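Local structure of ABC transporter periplasmic-binding protein YtfQ (Mycobacterium smegmatis, 6HBD) at residues E152-A157 with T184-R189. The protein binds beta-D-galactofuranose and probably serves as the sugar-binding component of an ABC transporter that takes up furanose sugars such as L-arabinofuranose. Sequence-based numbering, arbitrary orientation.
Sequences EGTTGA and TGDFTR. With GZL (beta-D-galactofuranose), chain L.
Thr-184 meets Glu-152 at the last bridge between two parallel strands, where the chains part into loops. The hydroxyl of Thr-184 lies anti to the backbone N (chi1 174°), which lets its OG1 donate to Gly-153 O (3.3 Å) from well above that carbonyl's plane while accepting from Asp-186 N, an ST turn; its methyl CG2 rests against Thr-155 OG1. One residue on, Gly-185 N gives the short backbone bond of the contact, 2.7 Å to Glu-152 O. The carboxylate of Glu-152 stays beside the partner strand, OE1 3.5 Å from Thr-184 N, while OE2 makes a salt bridge with Lys-164 of helix 158-171. Although the CB of Asp-186 points away from the other loop, its carboxylate swings back, and OD1 takes a bond from Thr-154 OG1 (3.3 Å) coming from above the carboxylate plane. Phe-187 closes the interface: Gly-153 CA lies over one ring face, a CH-pi contact 3.5 Å from the centroid, with Thr-154 N near the rim of that face. Over the opposite face sits C2 of the sugar, and Phe-187 CD2 comes within 3.3 Å of the sugar's O1. The ring is thus wedged between peptide and ligand, with Pro-159 and Arg-163 also against it. Thr-188 ends a type I' turn and N-caps helix 189-202, its OG1 also donating to Gly-185 O. Adjacent loops leaving the C-terminal ends of parallel strands, with an aromatic ring against a sugar face, are characteristic of the interdomain cleft in periplasmic sugar-binding proteins.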
ATOM      1  N   GLU A 152       8.474   9.174  -1.051  1.00 53.86           N
ATOM      2  CA  GLU A 152       8.433   7.904  -1.759  1.00 53.69           C
ATOM      3  C   GLU A 152       8.466   6.722  -0.786  1.00 57.88           C
ATOM      4  O   GLU A 152       9.144   6.778   0.233  1.00 56.12           O
ATOM      5  CB  GLU A 152       9.610   7.787  -2.749  1.00 54.88           C
ATOM      6  CG  GLU A 152       9.629   8.832  -3.848  1.00 65.21           C
ATOM      7  CD  GLU A 152      10.872   8.768  -4.716  1.00 96.51           C
ATOM      8  OE1 GLU A 152      11.978   8.570  -4.160  1.00104.96           O
ATOM      9  OE2 GLU A 152      10.745   8.932  -5.951  1.00 87.76           O
ATOM     10  N   GLY A 153       7.735   5.658  -1.110  1.00 54.31           N
ATOM     11  CA  GLY A 153       7.737   4.462  -0.288  1.00 54.72           C
ATOM     12  C   GLY A 153       9.019   3.684  -0.457  1.00 59.87           C
ATOM     13  O   GLY A 153       9.875   4.082  -1.255  1.00 58.94           O
ATOM     14  N   THR A 154       9.131   2.541   0.250  1.00 58.41           N
ATOM     15  CA  THR A 154      10.290   1.649   0.187  1.00 60.26           C
ATOM     16  C   THR A 154      10.816   1.512  -1.247  1.00 69.41           C
ATOM     17  O   THR A 154      10.044   1.214  -2.162  1.00 69.83           O
ATOM     18  CB  THR A 154       9.938   0.278   0.782  1.00 67.77           C
ATOM     19  OG1 THR A 154       9.784   0.430   2.193  1.00 74.25           O
ATOM     20  CG2 THR A 154      10.995  -0.797   0.490  1.00 63.62           C
ATOM     21  N   THR A 155      12.132   1.756  -1.427  1.00 67.47           N
ATOM     22  CA  THR A 155      12.827   1.655  -2.712  1.00 66.95           C
ATOM     23  C   THR A 155      12.689   0.227  -3.251  1.00 69.38           C
ATOM     24  O   THR A 155      13.182  -0.708  -2.609  1.00 69.25           O
ATOM     25  CB  THR A 155      14.309   2.060  -2.507  1.00 74.99           C
ATOM     26  OG1 THR A 155      14.375   3.483  -2.347  1.00 73.67           O
ATOM     27  CG2 THR A 155      15.224   1.605  -3.651  1.00 73.08           C
ATOM     28  N   GLY A 156      12.003   0.073  -4.388  1.00 64.37           N
ATOM     29  CA  GLY A 156      11.825  -1.233  -5.024  1.00 64.18           C
ATOM     30  C   GLY A 156      10.469  -1.884  -4.863  1.00 67.39           C
ATOM     31  O   GLY A 156      10.175  -2.867  -5.550  1.00 67.14           O
ATOM     32  N   ALA A 157       9.635  -1.356  -3.946  1.00 63.03           N
ATOM     33  CA  ALA A 157       8.286  -1.866  -3.695  1.00 60.79           C
ATOM     34  C   ALA A 157       7.345  -1.437  -4.846  1.00 60.23           C
ATOM     35  O   ALA A 157       7.382  -0.275  -5.303  1.00 58.45           O
ATOM     36  CB  ALA A 157       7.763  -1.350  -2.358  1.00 61.18           C
ATOM     37  N   THR A 184      12.757   8.751  -0.746  1.00 65.99           N
ATOM     38  CA  THR A 184      12.200   7.611  -0.023  1.00 66.21           C
ATOM     39  C   THR A 184      12.104   7.887   1.475  1.00 71.39           C
ATOM     40  O   THR A 184      13.003   8.485   2.052  1.00 72.51           O
ATOM     41  CB  THR A 184      12.907   6.261  -0.343  1.00 70.93           C
ATOM     42  OG1 THR A 184      12.395   5.229   0.509  1.00 65.01           O
ATOM     43  CG2 THR A 184      14.408   6.312  -0.185  1.00 71.99           C
ATOM     44  N   GLY A 185      10.981   7.474   2.048  1.00 66.21           N
ATOM     45  CA  GLY A 185      10.666   7.561   3.461  1.00 64.78           C
ATOM     46  C   GLY A 185      10.358   6.198   4.053  1.00 68.12           C
ATOM     47  O   GLY A 185       9.723   6.122   5.102  1.00 69.14           O
ATOM     48  N   ASP A 186      10.731   5.107   3.349  1.00 63.74           N
ATOM     49  CA  ASP A 186      10.578   3.707   3.755  1.00 63.92           C
ATOM     50  C   ASP A 186       9.148   3.263   4.210  1.00 64.47           C
ATOM     51  O   ASP A 186       9.013   2.181   4.816  1.00 62.43           O
ATOM     52  CB  ASP A 186      11.610   3.386   4.853  1.00 66.76           C
ATOM     53  CG  ASP A 186      12.150   1.958   4.804  1.00 91.03           C
ATOM     54  OD1 ASP A 186      12.493   1.486   3.692  1.00 93.41           O
ATOM     55  OD2 ASP A 186      12.247   1.317   5.881  1.00 99.09           O
ATOM     56  N   PHE A 187       8.090   4.059   3.851  1.00 57.97           N
ATOM     57  CA  PHE A 187       6.697   3.827   4.236  1.00 56.06           C
ATOM     58  C   PHE A 187       6.486   3.868   5.797  1.00 58.02           C
ATOM     59  O   PHE A 187       5.554   3.226   6.315  1.00 57.50           O
ATOM     60  CB  PHE A 187       6.134   2.517   3.583  1.00 56.68           C
ATOM     61  CG  PHE A 187       5.707   2.538   2.128  1.00 56.24           C
ATOM     62  CD1 PHE A 187       5.033   3.625   1.602  1.00 58.30           C
ATOM     63  CD2 PHE A 187       5.742   1.384   1.371  1.00 56.51           C
ATOM     64  CE1 PHE A 187       4.481   3.590   0.314  1.00 57.91           C
ATOM     65  CE2 PHE A 187       5.240   1.364   0.063  1.00 58.19           C
ATOM     66  CZ  PHE A 187       4.614   2.468  -0.457  1.00 55.52           C
ATOM     67  N   THR A 188       7.290   4.688   6.518  1.00 51.72           N
ATOM     68  CA  THR A 188       7.181   4.832   7.977  1.00 51.15           C
ATOM     69  C   THR A 188       6.842   6.263   8.372  1.00 54.30           C
ATOM     70  O   THR A 188       7.007   7.180   7.573  1.00 51.46           O
ATOM     71  CB  THR A 188       8.472   4.409   8.656  1.00 60.00           C
ATOM     72  OG1 THR A 188       9.544   5.240   8.193  1.00 65.36           O
ATOM     73  CG2 THR A 188       8.787   2.951   8.434  1.00 56.41           C
ATOM     74  N   ARG A 189       6.341   6.436   9.602  1.00 53.98           N
ATOM     75  CA  ARG A 189       6.048   7.767  10.142  1.00 56.05           C
ATOM     76  C   ARG A 189       7.370   8.513  10.381  1.00 61.42           C
ATOM     77  O   ARG A 189       7.498   9.667   9.978  1.00 60.39           O
ATOM     78  CB  ARG A 189       5.297   7.693  11.484  1.00 59.54           C
ATOM     79  CG  ARG A 189       3.788   7.534  11.403  1.00 74.11           C
ATOM     80  CD  ARG A 189       3.106   8.463  12.394  1.00 88.67           C
ATOM     81  NE  ARG A 189       1.747   8.038  12.721  1.00106.42           N
ATOM     82  CZ  ARG A 189       0.985   8.617  13.646  1.00127.92           C
ATOM     83  NH1 ARG A 189       1.439   9.659  14.341  1.00118.56           N
ATOM     84  NH2 ARG A 189      -0.241   8.160  13.883  1.00115.61           N
TER
HETATM   85  C6  GZL L 410      -0.145  -1.437  -0.841  1.00 46.65           C
HETATM   86  C5  GZL L 410       0.745  -1.959   0.267  1.00 48.07           C
HETATM   87  C4  GZL L 410       1.584  -0.860   0.895  1.00 47.40           C
HETATM   88  C3  GZL L 410       0.793   0.270   1.545  1.00 47.10           C
HETATM   89  C2  GZL L 410       1.805   0.796   2.546  1.00 46.92           C
HETATM   90  O6  GZL L 410      -0.774  -2.521  -1.514  1.00 49.02           O
HETATM   91  O5  GZL L 410       1.563  -3.038  -0.196  1.00 50.31           O
HETATM   92  O4  GZL L 410       2.352  -1.411   1.989  1.00 47.90           O
HETATM   93  O3  GZL L 410       0.384   1.302   0.664  1.00 46.14           O
HETATM   94  C1  GZL L 410       2.369  -0.501   3.098  1.00 47.76           C
HETATM   95  O2  GZL L 410       1.245   1.579   3.589  1.00 50.30           O
HETATM   96  O1  GZL L 410       3.653  -0.138   3.460  1.00 49.07           O